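Local structure of uncharacterized GST-like proteinprotein (Pseudomonas syringae pv. tomato, 3IC8) at residues D225-S228 / A229-I232. The protein is of unknown function but contains the N- and C-terminal domains of glutathione S-transferases, so it may bind glutathione. Residues are numbered along the deposited sequence; the frame is centred on the assembly and turned at random.
Sequences DLSS and AAAI
Ser227 meets Ala230 and Ala231 where the chain leaves strand 222-225 and winds into helix 228-237: the backbone is extended at Ser227 (psi 154°) and helical from Ser228 (psi -36°), and Ser227 O accepts from Ala231 N at 3.2 Å, followed one residue on by Ser228 O from Ile232 N. Ser227 is the N-cap. Its chi1 of 82° swings OG toward the helix start, where it accepts from Ala230 N at 3.0 Å. The cap also brings OG within 3.3 Å of Ala230 CB.

Leu226 supplies the apolar side of the junction. Its branched end reaches along the turn, CD1 lying against Ala230 CB at 3.4 Å while CD2 approaches Ala231 CB at 4.0 Å; one methyl therefore serves each alanine. Beyond the turn, Leu226 also packs on Ile5 and Arg30, and Ala231 on His7, which seats the helix start against strands 4-8 and 28-33. Ser228 turns its hydroxyl elsewhere, to a hydrogen bond with Asp42 OD2 of helix 41-47.

Leu226, just before the cap, and Ala231 occupy the two positions of a hydrophobic staple, here with a small alanine as the helical partner and with CD1 touching Ala230 besides. Serine cap and staple together mark the point where the strand gives way to the helix: the cap supplies an acceptor for Ala230 N, one of the first-turn amides that lack an i-4 carbonyl within the helix, and the apolar contact ties that turn to the sheet of the thioredoxin-like domain.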
ATOM      1  N   ASP A 225     -24.408  12.169  -5.236  1.00 20.31           N
ATOM      2  CA  ASP A 225     -25.400  11.841  -6.242  1.00 20.84           C
ATOM      3  C   ASP A 225     -26.264  13.020  -6.592  1.00 20.50           C
ATOM      4  O   ASP A 225     -26.594  13.790  -5.742  1.00 19.97           O
ATOM      5  CB  ASP A 225     -26.320  10.755  -5.748  1.00 20.82           C
ATOM      6  CG  ASP A 225     -25.623   9.469  -5.535  1.00 23.04           C
ATOM      7  OD1 ASP A 225     -24.436   9.371  -5.849  1.00 24.54           O
ATOM      8  OD2 ASP A 225     -26.266   8.530  -5.050  1.00 26.48           O
ATOM      9  N   LEU A 226     -26.611  13.142  -7.860  1.00 21.07           N
ATOM     10  CA  LEU A 226     -27.539  14.129  -8.310  1.00 21.29           C
ATOM     11  C   LEU A 226     -28.498  13.464  -9.240  1.00 21.62           C
ATOM     12  O   LEU A 226     -28.103  12.739 -10.085  1.00 22.49           O
ATOM     13  CB  LEU A 226     -26.812  15.252  -9.009  1.00 21.17           C
ATOM     14  CG  LEU A 226     -27.664  16.331  -9.629  1.00 21.26           C
ATOM     15  CD1 LEU A 226     -28.319  17.094  -8.590  1.00 20.81           C
ATOM     16  CD2 LEU A 226     -26.897  17.219 -10.539  1.00 20.30           C
ATOM     17  N   SER A 227     -29.774  13.714  -9.080  1.00 22.33           N
ATOM     18  CA  SER A 227     -30.756  13.122  -9.944  1.00 22.67           C
ATOM     19  C   SER A 227     -30.698  13.730 -11.308  1.00 23.12           C
ATOM     20  O   SER A 227     -30.273  14.832 -11.467  1.00 23.83           O
ATOM     21  CB  SER A 227     -32.143  13.268  -9.362  1.00 22.21           C
ATOM     22  OG  SER A 227     -32.687  14.515  -9.634  1.00 23.32           O
ATOM     23  N   SER A 228     -31.127  12.988 -12.303  1.00 23.42           N
ATOM     24  CA  SER A 228     -31.126  13.476 -13.662  1.00 23.41           C
ATOM     25  C   SER A 228     -32.036  14.655 -13.867  1.00 23.58           C
ATOM     26  O   SER A 228     -31.751  15.526 -14.628  1.00 23.53           O
ATOM     27  CB  SER A 228     -31.408  12.365 -14.653  1.00 23.53           C
ATOM     28  OG  SER A 228     -32.752  12.016 -14.691  1.00 24.18           O
ATOM     29  N   ALA A 229     -33.151  14.652 -13.183  1.00 24.08           N
ATOM     30  CA  ALA A 229     -34.073  15.751 -13.210  1.00 24.28           C
ATOM     31  C   ALA A 229     -33.493  17.008 -12.611  1.00 24.57           C
ATOM     32  O   ALA A 229     -33.718  18.082 -13.095  1.00 24.87           O
ATOM     33  CB  ALA A 229     -35.330  15.369 -12.520  1.00 23.77           C
ATOM     34  N   ALA A 230     -32.754  16.861 -11.537  1.00 24.75           N
ATOM     35  CA  ALA A 230     -32.140  17.995 -10.892  1.00 25.13           C
ATOM     36  C   ALA A 230     -31.142  18.634 -11.817  1.00 25.17           C
ATOM     37  O   ALA A 230     -30.952  19.810 -11.822  1.00 25.96           O
ATOM     38  CB  ALA A 230     -31.511  17.591  -9.630  1.00 24.56           C
ATOM     39  N   ALA A 231     -30.482  17.811 -12.585  1.00 25.72           N
ATOM     40  CA  ALA A 231     -29.520  18.252 -13.550  1.00 25.42           C
ATOM     41  C   ALA A 231     -30.137  19.059 -14.661  1.00 25.58           C
ATOM     42  O   ALA A 231     -29.579  20.012 -15.103  1.00 25.72           O
ATOM     43  CB  ALA A 231     -28.795  17.093 -14.081  1.00 25.19           C
ATOM     44  N   ILE A 232     -31.293  18.662 -15.128  1.00 25.54           N
ATOM     45  CA  ILE A 232     -31.965  19.466 -16.099  1.00 25.82           C
ATOM     46  C   ILE A 232     -32.317  20.827 -15.522  1.00 26.63           C
ATOM     47  O   ILE A 232     -32.147  21.829 -16.158  1.00 26.55           O
ATOM     48  CB  ILE A 232     -33.215  18.795 -16.572  1.00 25.71           C
ATOM     49  CG1 ILE A 232     -32.846  17.612 -17.426  1.00 26.32           C
ATOM     50  CG2 ILE A 232     -34.003  19.713 -17.388  1.00 24.61           C
ATOM     51  CD1 ILE A 232     -33.950  16.752 -17.755  1.00 25.42           C
TER